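Local coordinates for protein putative branched-chain amino acid aminotransferase IlvE (PDB 4DQN) that probably transfers amino groups between branched-chain amino acids and 2-oxoglutarate with pyridoxal 5'-phosphate, in the biosynthesis of isoleucine, leucine and valine, at residues Lys108-Arg112 and Tyr341-Asp345; Leu165-Asn169 and Ser310-Val314; Asp174-Ala180 and Tyr213-His219; Thr184-Lys188 and Pro245-Pro249; Leu259-Phe264 and Lys320-Leu325. All coordinates share one frame; numbering follows the deposited sequence.

Contact 1: Lys108-Arg112 and Tyr341-Asp345; sequences KQVVR and YKVDD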
# COMPACT_ATOMS: atom_id res chain seq x y z
N LYS A 108 13.05 -18.02 -16.09
CA LYS A 108 13.83 -19.19 -16.48
C LYS A 108 15.27 -19.15 -15.96
O LYS A 108 15.78 -20.17 -15.48
CB LYS A 108 13.83 -19.34 -17.99
CG LYS A 108 12.47 -19.72 -18.55
CD LYS A 108 12.59 -20.10 -20.02
CE LYS A 108 11.25 -20.55 -20.58
NZ LYS A 108 11.32 -20.92 -22.03
N GLN A 109 15.93 -18.00 -16.06
CA GLN A 109 17.29 -17.86 -15.53
C GLN A 109 17.37 -18.21 -14.05
O GLN A 109 18.34 -18.84 -13.62
CB GLN A 109 17.81 -16.42 -15.70
CG GLN A 109 18.21 -16.03 -17.11
CD GLN A 109 18.88 -14.67 -17.14
OE1 GLN A 109 19.87 -14.44 -16.44
NE2 GLN A 109 18.32 -13.75 -17.91
N VAL A 110 16.37 -17.79 -13.28
CA VAL A 110 16.37 -18.08 -11.84
C VAL A 110 16.17 -19.58 -11.58
O VAL A 110 16.86 -20.16 -10.74
CB VAL A 110 15.32 -17.25 -11.09
CG1 VAL A 110 15.27 -17.64 -9.61
CG2 VAL A 110 15.66 -15.77 -11.21
N VAL A 111 15.24 -20.20 -12.31
CA VAL A 111 15.00 -21.63 -12.16
C VAL A 111 16.26 -22.42 -12.51
O VAL A 111 16.71 -23.27 -11.72
CB VAL A 111 13.87 -22.10 -13.07
CG1 VAL A 111 13.70 -23.60 -12.95
CG2 VAL A 111 12.56 -21.38 -12.69
N ARG A 112 16.83 -22.14 -13.68
CA ARG A 112 18.07 -22.80 -14.09
C ARG A 112 19.20 -22.60 -13.09
O ARG A 112 19.90 -23.56 -12.75
CB ARG A 112 18.50 -22.37 -15.51
CG ARG A 112 17.53 -22.78 -16.61
CD ARG A 112 18.14 -22.63 -18.01
NE ARG A 112 18.80 -21.34 -18.18
CZ ARG A 112 18.30 -20.33 -18.88
NH1 ARG A 112 17.13 -20.46 -19.50
NH2 ARG A 112 18.97 -19.18 -18.98
N TYR A 341 5.78 -23.79 -20.42
CA TYR A 341 7.03 -23.21 -20.88
C TYR A 341 8.17 -24.00 -20.26
O TYR A 341 8.47 -23.85 -19.06
CB TYR A 341 7.14 -21.76 -20.42
CG TYR A 341 6.31 -20.77 -21.18
CD1 TYR A 341 4.93 -20.78 -21.11
CD2 TYR A 341 6.93 -19.80 -21.96
CE1 TYR A 341 4.18 -19.86 -21.79
CE2 TYR A 341 6.19 -18.87 -22.65
CZ TYR A 341 4.82 -18.91 -22.57
OH TYR A 341 4.08 -17.97 -23.26
N LYS A 342 8.80 -24.85 -21.06
CA LYS A 342 9.95 -25.64 -20.59
C LYS A 342 11.10 -24.71 -20.27
O LYS A 342 11.39 -23.78 -21.02
CB LYS A 342 10.37 -26.66 -21.65
CG LYS A 342 9.30 -27.68 -21.98
CD LYS A 342 8.76 -28.34 -20.72
CE LYS A 342 9.71 -29.40 -20.19
NZ LYS A 342 9.00 -30.33 -19.27
N VAL A 343 11.77 -24.97 -19.16
CA VAL A 343 12.76 -24.04 -18.63
C VAL A 343 14.05 -24.03 -19.47
O VAL A 343 14.75 -23.01 -19.55
CB VAL A 343 12.99 -24.34 -17.14
CG1 VAL A 343 14.41 -24.11 -16.73
CG2 VAL A 343 12.02 -23.50 -16.29
N ASP A 344 14.33 -25.14 -20.13
CA ASP A 344 15.50 -25.23 -21.01
C ASP A 344 15.21 -24.89 -22.47
O ASP A 344 16.10 -24.98 -23.31
CB ASP A 344 16.13 -26.62 -20.89
CG ASP A 344 16.70 -26.87 -19.51
OD1 ASP A 344 17.32 -25.93 -18.96
OD2 ASP A 344 16.53 -27.99 -18.98
N ASP A 345 13.97 -24.50 -22.77
CA ASP A 345 13.62 -24.03 -24.11
C ASP A 345 13.80 -22.52 -24.21
O ASP A 345 13.94 -21.84 -23.19
CB ASP A 345 12.17 -24.39 -24.47
CG ASP A 345 12.02 -25.85 -24.86
OD1 ASP A 345 13.00 -26.61 -24.70
OD2 ASP A 345 10.92 -26.22 -25.32
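K108 of helix 100-113 reaches the C-terminal turn because its CG lies anti to the carbonyl carbon (chi1 -68°) and its chain is extended from there to NZ. The methylenes run past V343 O, with CD 3.7 Å from that oxygen. At the end NZ donates to two carbonyls, K342 O at 3.0 Å and D345 O at 3.0 Å. D345 O is met from above its carbonyl plane. K342 O also accepts from the backbone N of D345, and the two donors come to it from opposite faces of its plane. That second bond closes a type I beta turn from K342 to D345, which begins at the end of strand 340-342, an outermost strand of the antiparallel sheet within this chain. V111 turns CG1 onto V343 CG2 at 3.7 Å, and both valines also pack on strand 74-77. R112 bends at chi3 (-47°) and runs antiparallel alongside the V343 side chain. Its CG touches V343 CG1 at 3.4 Å. Its NH1 makes a weak bond of 3.5 Å to V343 O, which lies at the edge of the guanidinium. D344 OD1 meets the aliphatic CD of R112 at 3.5 Å. OD1 stays 4.9 Å from R112 NE, and the two charges make no salt bridge.

Contact 2: Leu165-Asn169 and Ser310-Val314; sequences LAPTN and SETEV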
# COMPACT_ATOMS: atom_id res chain seq x y z
N LEU A 165 -6.42 -33.32 -0.50
CA LEU A 165 -7.17 -32.08 -0.35
C LEU A 165 -7.97 -32.10 0.95
O LEU A 165 -8.58 -33.12 1.28
CB LEU A 165 -8.12 -31.88 -1.53
CG LEU A 165 -7.51 -31.43 -2.85
CD1 LEU A 165 -8.53 -31.53 -3.98
CD2 LEU A 165 -7.02 -30.01 -2.71
N ALA A 166 -7.97 -30.98 1.67
CA ALA A 166 -8.73 -30.90 2.91
C ALA A 166 -9.42 -29.54 3.06
O ALA A 166 -8.82 -28.50 2.77
CB ALA A 166 -7.82 -31.16 4.10
N PRO A 167 -10.67 -29.55 3.53
CA PRO A 167 -11.43 -28.30 3.64
C PRO A 167 -10.98 -27.49 4.84
O PRO A 167 -10.53 -28.08 5.83
CB PRO A 167 -12.88 -28.78 3.87
CG PRO A 167 -12.86 -30.28 3.67
CD PRO A 167 -11.45 -30.71 3.98
N THR A 168 -11.08 -26.17 4.75
CA THR A 168 -10.89 -25.30 5.92
C THR A 168 -12.01 -24.27 5.94
O THR A 168 -12.72 -24.09 4.94
CB THR A 168 -9.52 -24.58 5.93
OG1 THR A 168 -9.44 -23.67 4.83
CG2 THR A 168 -8.36 -25.58 5.88
N ASN A 169 -12.15 -23.58 7.06
CA ASN A 169 -13.26 -22.65 7.24
C ASN A 169 -12.80 -21.20 7.11
O ASN A 169 -11.67 -20.87 7.47
CB ASN A 169 -13.92 -22.88 8.61
CG ASN A 169 -14.41 -24.31 8.80
OD1 ASN A 169 -15.04 -24.88 7.90
ND2 ASN A 169 -14.12 -24.89 9.95
N SER A 310 -18.98 -30.35 2.80
CA SER A 310 -18.62 -31.04 4.04
C SER A 310 -17.54 -30.26 4.77
O SER A 310 -16.78 -29.52 4.15
CB SER A 310 -18.11 -32.45 3.73
OG SER A 310 -17.56 -33.01 4.91
N GLU A 311 -17.46 -30.45 6.08
CA GLU A 311 -16.43 -29.78 6.86
C GLU A 311 -15.15 -30.60 6.86
O GLU A 311 -14.08 -30.08 7.20
CB GLU A 311 -16.89 -29.58 8.31
CG GLU A 311 -17.88 -28.46 8.48
CD GLU A 311 -18.28 -28.28 9.93
OE1 GLU A 311 -17.44 -27.81 10.72
OE2 GLU A 311 -19.44 -28.61 10.26
N THR A 312 -15.26 -31.86 6.47
CA THR A 312 -14.12 -32.77 6.55
C THR A 312 -13.71 -33.37 5.20
O THR A 312 -12.54 -33.66 4.98
CB THR A 312 -14.39 -33.91 7.55
OG1 THR A 312 -13.28 -34.81 7.54
CG2 THR A 312 -15.65 -34.66 7.19
N GLU A 313 -14.68 -33.56 4.32
CA GLU A 313 -14.39 -34.14 3.01
C GLU A 313 -14.50 -33.11 1.90
O GLU A 313 -15.12 -32.06 2.06
CB GLU A 313 -15.31 -35.34 2.76
CG GLU A 313 -14.81 -36.60 3.46
CD GLU A 313 -15.94 -37.48 3.96
OE1 GLU A 313 -17.09 -37.00 4.00
OE2 GLU A 313 -15.66 -38.65 4.31
N VAL A 314 -13.87 -33.39 0.77
CA VAL A 314 -13.90 -32.45 -0.34
C VAL A 314 -14.71 -33.01 -1.50
O VAL A 314 -14.67 -34.21 -1.79
CB VAL A 314 -12.47 -31.98 -0.73
CG1 VAL A 314 -11.43 -32.84 -0.05
CG2 VAL A 314 -12.28 -31.93 -2.23
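P167 and V314 make the close part of this surface contact, and the acidic side chains of 310-314 lie on its loose side. The P167 ring points at the opposing loop and meets a row of backbone carbonyls. Its CD is 3.3 Å from T312 O and its CG is 3.3 Å from E313 O. CB lies farther off, 3.8 Å from E311 O. No hydrogen bond crosses between the segments, and a proline ring can only offer C-H groups to these oxygens. At the other end V314 CG1 sits 3.2 Å from L165 O and 3.8 Å from L165 CB. The V314 chi1 of 12°, nearly eclipsed, sets CG1 there in a tight fit. The two side chains cross at about a right angle, and L165 goes on to pack against H319 and Y322 of helix 316-329. The loop 310-314 links strand 304-307 to that helix. It is shaped by an ST motif: S310 OG accepts from E313 N at 3.0 Å and from T312 N at 3.0 Å, the latter an ST turn. Segment 165-169 leads into strand 168-172 of the mixed sheet. On the looser side E311, T312 and E313 are exposed, with their CB atoms directed away from 165-169. N169 ND2 comes no nearer to E311 OE1 than 4.5 Å. N169 is held instead through OD1, which accepts from G298 N in the neighbouring strand 292-301.

Contact 3: Asp174-Ala180 and Tyr213-His219; sequences DDYDRAA and YLDPATH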
# COMPACT_ATOMS: atom_id res chain seq x y z
N ASP A 174 -17.47 -8.01 7.81
CA ASP A 174 -17.86 -6.86 6.98
C ASP A 174 -17.25 -5.50 7.33
O ASP A 174 -17.38 -4.55 6.55
CB ASP A 174 -19.38 -6.75 6.91
CG ASP A 174 -20.00 -7.83 6.05
OD1 ASP A 174 -19.76 -7.78 4.83
OD2 ASP A 174 -20.70 -8.72 6.58
N ASP A 175 -16.58 -5.39 8.48
CA ASP A 175 -15.95 -4.11 8.85
C ASP A 175 -14.48 -3.97 8.41
O ASP A 175 -13.75 -3.13 8.95
CB ASP A 175 -16.11 -3.82 10.35
CG ASP A 175 -15.71 -4.99 11.23
OD1 ASP A 175 -15.71 -6.14 10.73
OD2 ASP A 175 -15.41 -4.77 12.42
N TYR A 176 -14.04 -4.77 7.43
CA TYR A 176 -12.72 -4.58 6.80
C TYR A 176 -12.79 -4.72 5.27
O TYR A 176 -13.48 -5.61 4.75
CB TYR A 176 -11.66 -5.55 7.35
CG TYR A 176 -11.46 -5.47 8.85
CD1 TYR A 176 -12.07 -6.38 9.69
CD2 TYR A 176 -10.66 -4.47 9.41
CE1 TYR A 176 -11.90 -6.31 11.06
CE2 TYR A 176 -10.48 -4.40 10.78
CZ TYR A 176 -11.11 -5.33 11.60
OH TYR A 176 -10.95 -5.28 12.97
N ASP A 177 -12.09 -3.84 4.56
CA ASP A 177 -11.95 -3.98 3.12
C ASP A 177 -10.47 -4.13 2.78
O ASP A 177 -9.63 -3.44 3.36
CB ASP A 177 -12.49 -2.74 2.38
CG ASP A 177 -13.97 -2.49 2.66
OD1 ASP A 177 -14.78 -3.45 2.61
OD2 ASP A 177 -14.32 -1.31 2.91
N ARG A 178 -10.13 -5.02 1.85
CA ARG A 178 -8.74 -5.09 1.40
C ARG A 178 -8.49 -4.07 0.29
O ARG A 178 -7.34 -3.71 0.01
CB ARG A 178 -8.34 -6.50 0.98
CG ARG A 178 -9.02 -7.03 -0.26
CD ARG A 178 -8.01 -7.87 -1.06
NE ARG A 178 -7.26 -8.77 -0.19
CZ ARG A 178 -6.03 -9.21 -0.44
NH1 ARG A 178 -5.39 -8.82 -1.54
NH2 ARG A 178 -5.42 -10.03 0.42
N ALA A 179 -9.56 -3.58 -0.33
CA ALA A 179 -9.45 -2.61 -1.42
C ALA A 179 -10.69 -1.72 -1.54
O ALA A 179 -11.80 -2.11 -1.15
CB ALA A 179 -9.18 -3.31 -2.73
N ALA A 180 -10.49 -0.52 -2.11
CA ALA A 180 -11.56 0.43 -2.37
C ALA A 180 -12.29 0.06 -3.67
O ALA A 180 -11.73 -0.69 -4.48
CB ALA A 180 -10.98 1.83 -2.49
N TYR A 213 -13.71 -11.43 1.70
CA TYR A 213 -14.10 -10.03 1.62
C TYR A 213 -15.28 -9.88 0.69
O TYR A 213 -15.37 -10.58 -0.32
CB TYR A 213 -12.93 -9.20 1.09
CG TYR A 213 -11.73 -9.20 2.00
CD1 TYR A 213 -10.71 -10.13 1.83
CD2 TYR A 213 -11.63 -8.29 3.03
CE1 TYR A 213 -9.62 -10.14 2.66
CE2 TYR A 213 -10.54 -8.29 3.88
CZ TYR A 213 -9.54 -9.21 3.69
OH TYR A 213 -8.47 -9.20 4.54
N LEU A 214 -16.18 -8.95 1.01
CA LEU A 214 -17.31 -8.66 0.12
C LEU A 214 -17.04 -7.36 -0.63
O LEU A 214 -16.07 -6.66 -0.33
CB LEU A 214 -18.62 -8.56 0.91
CG LEU A 214 -18.93 -9.72 1.85
CD1 LEU A 214 -20.35 -9.62 2.37
CD2 LEU A 214 -18.69 -11.05 1.13
N ASP A 215 -17.88 -7.05 -1.61
CA ASP A 215 -17.67 -5.86 -2.42
C ASP A 215 -17.72 -4.62 -1.53
O ASP A 215 -18.61 -4.49 -0.69
CB ASP A 215 -18.68 -5.78 -3.58
CG ASP A 215 -20.07 -5.46 -3.12
OD1 ASP A 215 -20.75 -6.36 -2.57
OD2 ASP A 215 -20.50 -4.30 -3.31
N PRO A 216 -16.72 -3.73 -1.67
CA PRO A 216 -16.59 -2.60 -0.73
C PRO A 216 -17.72 -1.58 -0.82
O PRO A 216 -18.00 -0.92 0.18
CB PRO A 216 -15.24 -1.97 -1.11
CG PRO A 216 -14.95 -2.45 -2.51
CD PRO A 216 -15.57 -3.82 -2.59
N ALA A 217 -18.35 -1.45 -1.98
CA ALA A 217 -19.46 -0.51 -2.14
C ALA A 217 -20.68 -0.92 -1.32
O ALA A 217 -21.17 -0.15 -0.48
CB ALA A 217 -19.85 -0.37 -3.61
N THR A 218 -21.17 -2.13 -1.56
CA THR A 218 -22.45 -2.55 -1.00
C THR A 218 -22.38 -3.71 0.01
O THR A 218 -23.33 -3.94 0.76
CB THR A 218 -23.44 -2.92 -2.12
OG1 THR A 218 -23.10 -4.20 -2.67
CG2 THR A 218 -23.38 -1.89 -3.23
N HIS A 219 -21.25 -4.43 0.02
CA HIS A 219 -21.09 -5.59 0.90
C HIS A 219 -22.24 -6.59 0.75
O HIS A 219 -22.88 -6.97 1.73
CB HIS A 219 -20.89 -5.17 2.36
CG HIS A 219 -19.50 -4.72 2.67
ND1 HIS A 219 -18.65 -5.43 3.50
CD2 HIS A 219 -18.79 -3.64 2.26
CE1 HIS A 219 -17.49 -4.81 3.57
NE2 HIS A 219 -17.55 -3.72 2.83
O HOH W 1 -15.86 -7.44 3.47
O HOH W 2 -13.97 -5.76 1.37
O HOH W 3 -16.88 -1.00 2.79
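Hydrogen bonds to the H219 ring come first in this contact. ND1 donates to D174 OD1 at 2.9 Å, nearly straight at 166°, while D174 OD2 is hydrogen-bonded to H301 NE2. D174 OD1 lies in the imidazole plane and uses its anti lone pair. H219 NE2 makes a weak, bent bond of 2.8 Å to D177 OD1. Two carboxylates thus meet the edge of one imidazole, which helps to fix its rotation. Waters bridge the segments. One accepts from L214 N at 2.9 Å and donates to Y176 O at 3.3 Å. Another donates to D177 OD2 and P216 O and lies 2.8 Å from H219 NE2. The remaining contacts are packing. R178 places CB over the centre of the Y213 ring in a CH-pi contact, 4.0 Å from the centroid. Its chi1 of 67° and the bends beyond carry the guanidinium past the ring, so that Y213 CE1 lies at its edge. P216 CB rests 3.4 Å from A179 O. The loop after strand 168-172 packs on the end of strand 211-214 and the turn that follows it, and meets the second subunit, where D177 OD2 accepts from H182 N. R178 also makes a cation-pi contact with Y193, and its side chain is about 7 Å from that of K188, the predicted cofactor lysine of this class-IV aminotransferase fold.

Contact 4: Thr184-Lys188 and Pro245-Pro249; sequences TGAAK and PSILP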
# COMPACT_ATOMS: atom_id res chain seq x y z
N THR A 184 -6.86 0.03 -5.68
CA THR A 184 -5.83 -0.78 -6.34
C THR A 184 -6.10 -2.28 -6.25
O THR A 184 -5.18 -3.10 -6.40
CB THR A 184 -4.43 -0.49 -5.77
OG1 THR A 184 -4.45 -0.64 -4.34
CG2 THR A 184 -4.01 0.94 -6.11
N GLY A 185 -7.36 -2.65 -6.01
CA GLY A 185 -7.74 -4.04 -5.77
C GLY A 185 -7.40 -5.02 -6.88
O GLY A 185 -7.12 -6.20 -6.61
N ALA A 186 -7.45 -4.55 -8.13
CA ALA A 186 -7.20 -5.41 -9.29
C ALA A 186 -5.71 -5.41 -9.67
O ALA A 186 -5.31 -5.95 -10.71
CB ALA A 186 -8.05 -4.95 -10.48
N ALA A 187 -4.91 -4.80 -8.80
CA ALA A 187 -3.46 -4.73 -8.99
C ALA A 187 -2.77 -5.48 -7.85
O ALA A 187 -3.12 -5.30 -6.68
CB ALA A 187 -3.00 -3.26 -9.03
N LYS A 188 -1.79 -6.33 -8.17
CA LYS A 188 -1.08 -7.09 -7.14
C LYS A 188 -0.03 -6.21 -6.46
O LYS A 188 1.17 -6.30 -6.75
CB LYS A 188 -0.41 -8.33 -7.75
CG LYS A 188 -0.16 -9.48 -6.76
CD LYS A 188 0.05 -10.78 -7.53
CE LYS A 188 0.31 -11.95 -6.60
NZ LYS A 188 -0.86 -12.23 -5.70
N PRO A 245 -14.18 -5.22 -10.64
CA PRO A 245 -13.00 -4.43 -10.99
C PRO A 245 -12.13 -4.16 -9.76
O PRO A 245 -11.14 -3.43 -9.85
CB PRO A 245 -13.60 -3.11 -11.47
CG PRO A 245 -14.89 -2.99 -10.71
CD PRO A 245 -15.41 -4.40 -10.61
N SER A 246 -12.53 -4.73 -8.62
CA SER A 246 -11.85 -4.52 -7.34
C SER A 246 -11.13 -5.82 -6.94
O SER A 246 -10.45 -5.89 -5.91
CB SER A 246 -12.87 -4.11 -6.27
OG SER A 246 -12.28 -4.00 -4.99
N ILE A 247 -11.27 -6.83 -7.79
CA ILE A 247 -10.73 -8.16 -7.53
C ILE A 247 -9.44 -8.40 -8.32
O ILE A 247 -9.32 -8.00 -9.49
CB ILE A 247 -11.79 -9.23 -7.93
CG1 ILE A 247 -12.93 -9.26 -6.90
CG2 ILE A 247 -11.16 -10.62 -8.08
CD1 ILE A 247 -14.12 -10.09 -7.36
N LEU A 248 -8.45 -9.03 -7.68
CA LEU A 248 -7.25 -9.48 -8.38
C LEU A 248 -7.58 -10.73 -9.20
O LEU A 248 -7.95 -11.76 -8.64
CB LEU A 248 -6.14 -9.82 -7.40
CG LEU A 248 -4.91 -10.44 -8.09
CD1 LEU A 248 -3.85 -9.39 -8.28
CD2 LEU A 248 -4.37 -11.64 -7.32
N PRO A 249 -7.41 -10.66 -10.52
CA PRO A 249 -7.69 -11.83 -11.36
C PRO A 249 -6.55 -12.85 -11.32
O PRO A 249 -5.48 -12.59 -11.88
CB PRO A 249 -7.83 -11.23 -12.77
CG PRO A 249 -7.08 -9.90 -12.72
CD PRO A 249 -6.75 -9.58 -11.28
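The loop 184-188 ends in K188, the lysine predicted to carry pyridoxal phosphate, although no cofactor is attached in this structure. It packs against the loop 245-249, which precedes helix 251-262. L248 packs against the lysine. Its chi1 of 174° carries the isobutyl end toward K188, and chi2 near 100° then sets CD1 against K188 CB, 3.6 Å away. L248 CD2 lies 3.9 Å from K188 NZ. The two side chains cross at an angle. K188 is extended as far as CE and bends only at chi4 (63°). Its NZ is hydrogen-bonded to Y193 OH. The stretch before it is a type I beta turn from T184 to A187, closed by A187 N to T184 O at 3.0 Å. In class-IV aminotransferases such a lysine forms the internal aldimine. Here the turn comes just before K188, and helix 190-205 follows. No hydrogen bond joins the two segments; the backbones meet through C-H...O contacts. G185 CA makes one with S246 O at 3.3 Å. A186 CA makes another with I247 O at 3.4 Å. The chains can come this close because G185 has no CB, which would run into S246 O. A186 CB touches two carbonyl oxygens, I247 O at 3.4 Å and P245 O at 3.5 Å. P249 CD lies 3.9 Å from A186 O. Other residues hold the loop 245-249 in place: L248 N donates to E224 OE1, and S246 OG bonds to E223 OE1.

Contact 5: Leu259-Phe264 and Lys320-Leu325; sequences LAEHRF and KLYDEL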
# COMPACT_ATOMS: atom_id res chain seq x y z
N LEU A 259 -10.34 -25.00 -17.94
CA LEU A 259 -10.41 -26.46 -17.84
C LEU A 259 -11.82 -26.95 -17.57
O LEU A 259 -12.26 -27.94 -18.16
CB LEU A 259 -9.44 -26.98 -16.77
CG LEU A 259 -7.97 -26.66 -17.02
CD1 LEU A 259 -7.09 -27.13 -15.87
CD2 LEU A 259 -7.51 -27.29 -18.35
N ALA A 260 -12.56 -26.26 -16.70
CA ALA A 260 -13.95 -26.61 -16.44
C ALA A 260 -14.76 -26.73 -17.73
O ALA A 260 -15.51 -27.70 -17.93
CB ALA A 260 -14.60 -25.58 -15.50
N GLU A 261 -14.59 -25.76 -18.62
CA GLU A 261 -15.29 -25.78 -19.91
C GLU A 261 -14.70 -26.82 -20.85
O GLU A 261 -15.41 -27.72 -21.31
CB GLU A 261 -15.24 -24.40 -20.58
CG GLU A 261 -15.98 -24.35 -21.94
CD GLU A 261 -15.95 -22.97 -22.59
OE1 GLU A 261 -15.58 -21.98 -21.91
OE2 GLU A 261 -16.30 -22.87 -23.78
N HIS A 262 -13.41 -26.71 -21.14
CA HIS A 262 -12.82 -27.46 -22.26
C HIS A 262 -12.45 -28.91 -21.94
O HIS A 262 -12.19 -29.71 -22.85
CB HIS A 262 -11.64 -26.69 -22.86
CG HIS A 262 -12.01 -25.35 -23.41
ND1 HIS A 262 -12.87 -25.21 -24.49
CD2 HIS A 262 -11.68 -24.10 -23.04
CE1 HIS A 262 -13.04 -23.93 -24.75
NE2 HIS A 262 -12.33 -23.23 -23.89
N ARG A 263 -12.41 -29.26 -20.65
CA ARG A 263 -12.12 -30.63 -20.25
C ARG A 263 -13.35 -31.30 -19.67
O ARG A 263 -13.55 -32.51 -19.82
CB ARG A 263 -10.99 -30.66 -19.21
CG ARG A 263 -9.67 -30.09 -19.69
CD ARG A 263 -9.09 -30.98 -20.76
NE ARG A 263 -7.63 -31.03 -20.68
CZ ARG A 263 -6.87 -30.20 -21.37
NH1 ARG A 263 -7.47 -29.32 -22.14
NH2 ARG A 263 -5.55 -30.25 -21.33
N PHE A 264 -14.18 -30.52 -18.99
CA PHE A 264 -15.30 -31.12 -18.27
C PHE A 264 -16.68 -30.77 -18.81
O PHE A 264 -17.70 -31.27 -18.31
CB PHE A 264 -15.18 -30.82 -16.77
CG PHE A 264 -13.96 -31.42 -16.14
CD1 PHE A 264 -12.82 -30.65 -15.94
CD2 PHE A 264 -13.94 -32.76 -15.77
CE1 PHE A 264 -11.68 -31.21 -15.37
CE2 PHE A 264 -12.81 -33.33 -15.20
CZ PHE A 264 -11.68 -32.55 -14.99
N LYS A 320 -11.87 -33.24 -9.12
CA LYS A 320 -11.62 -33.45 -10.55
C LYS A 320 -10.86 -32.29 -11.17
O LYS A 320 -9.98 -32.49 -12.00
CB LYS A 320 -12.95 -33.64 -11.29
CG LYS A 320 -13.43 -35.09 -11.34
CD LYS A 320 -14.94 -35.14 -11.58
CE LYS A 320 -15.38 -34.15 -12.64
NZ LYS A 320 -16.87 -34.00 -12.71
N LEU A 321 -11.22 -31.08 -10.77
CA LEU A 321 -10.55 -29.88 -11.27
C LEU A 321 -9.12 -29.82 -10.74
O LEU A 321 -8.20 -29.47 -11.48
CB LEU A 321 -11.31 -28.62 -10.84
CG LEU A 321 -12.68 -28.44 -11.50
CD1 LEU A 321 -13.48 -27.33 -10.81
CD2 LEU A 321 -12.51 -28.11 -12.96
N TYR A 322 -8.95 -30.15 -9.46
CA TYR A 322 -7.62 -30.16 -8.83
C TYR A 322 -6.69 -31.15 -9.52
O TYR A 322 -5.55 -30.81 -9.87
CB TYR A 322 -7.73 -30.50 -7.34
CG TYR A 322 -6.40 -30.54 -6.60
CD1 TYR A 322 -5.87 -29.39 -6.00
CD2 TYR A 322 -5.68 -31.73 -6.48
CE1 TYR A 322 -4.66 -29.43 -5.31
CE2 TYR A 322 -4.47 -31.78 -5.80
CZ TYR A 322 -3.96 -30.62 -5.22
OH TYR A 322 -2.76 -30.66 -4.54
N ASP A 323 -7.17 -32.39 -9.69
CA ASP A 323 -6.38 -33.43 -10.35
C ASP A 323 -5.95 -33.01 -11.76
O ASP A 323 -4.79 -33.19 -12.14
CB ASP A 323 -7.16 -34.75 -10.40
CG ASP A 323 -7.27 -35.42 -9.04
OD1 ASP A 323 -6.55 -34.98 -8.12
OD2 ASP A 323 -8.05 -36.39 -8.89
N GLU A 324 -6.87 -32.42 -12.51
CA GLU A 324 -6.59 -32.02 -13.89
C GLU A 324 -5.63 -30.83 -13.97
O GLU A 324 -4.72 -30.81 -14.80
CB GLU A 324 -7.89 -31.73 -14.64
CG GLU A 324 -7.73 -31.50 -16.14
CD GLU A 324 -7.69 -32.80 -16.95
OE1 GLU A 324 -7.72 -33.90 -16.35
OE2 GLU A 324 -7.62 -32.72 -18.19
N LEU A 325 -5.83 -29.83 -13.12
CA LEU A 325 -4.94 -28.66 -13.15
C LEU A 325 -3.52 -29.01 -12.73
O LEU A 325 -2.56 -28.67 -13.43
CB LEU A 325 -5.48 -27.53 -12.26
CG LEU A 325 -4.59 -26.29 -12.12
CD1 LEU A 325 -4.43 -25.59 -13.46
CD2 LEU A 325 -5.14 -25.33 -11.06
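R263 and E324 form the polar link between the two segments. NE of R263 donates to E324 OE2 at 3.0 Å, with an N-H...O angle of 137°. The oxygen offers its anti lone pair, and the guanidinium and carboxylate planes are almost perpendicular, 88° apart. E324 turns its CG anti to the backbone N (chi1 -171°) and then bends at chi2, which swings the carboxylate toward the arginine. R263 is itself bent at chi2 and chi3, and L259 CD2 covers the centre of one face of its guanidinium. The apolar contacts lie alongside. L259 CD1 touches L325 CD1 at 3.9 Å, the two leucines crossing at about a right angle. A260 CB meets L321 CD2 at 4.1 Å. L321 and L325 also pack on L256, one turn earlier in helix 251-262. The aromatic part belongs to F264. Its CZ is 3.4 Å from K320 O. E324 CB lies at the edge of the ring, 3.9 Å from CE1 of F264. L321 CD2 approaches F264 CD1 obliquely at 3.9 Å. The aliphatic part of K320 reaches the same ring, with CE 3.7 Å from F264 CD2. This is packing of helix 251-262 against helix 316-329 by small and branched side chains. The leucines form a buried apolar strip, and the single salt bridge lies at its more exposed margin, where water probably weakens its pull.

Overall arrangement
Contact 3 is buried, while contact 2 is a surface contact; contacts 1, 4 and 5 are partly buried. Contacts 3 and 4 touch, A179 CB lying 3.4 Å from G185 CA, and both use the loop that runs to the predicted cofactor lysine. Contact 3 is rich in charge and water, whereas contact 4 has only packing and C-H...O contacts between its segments. Contacts 2 and 5 meet where L165 CD1 lies 3.5 Å from Y322 CG on helix 316-329. Contacts 2 and 4 have no hydrogen bond across them; contact 5 has a salt bridge. Contact 1 lies apart, on the seven-stranded sheet, its centre about 39 Å from that of contact 3.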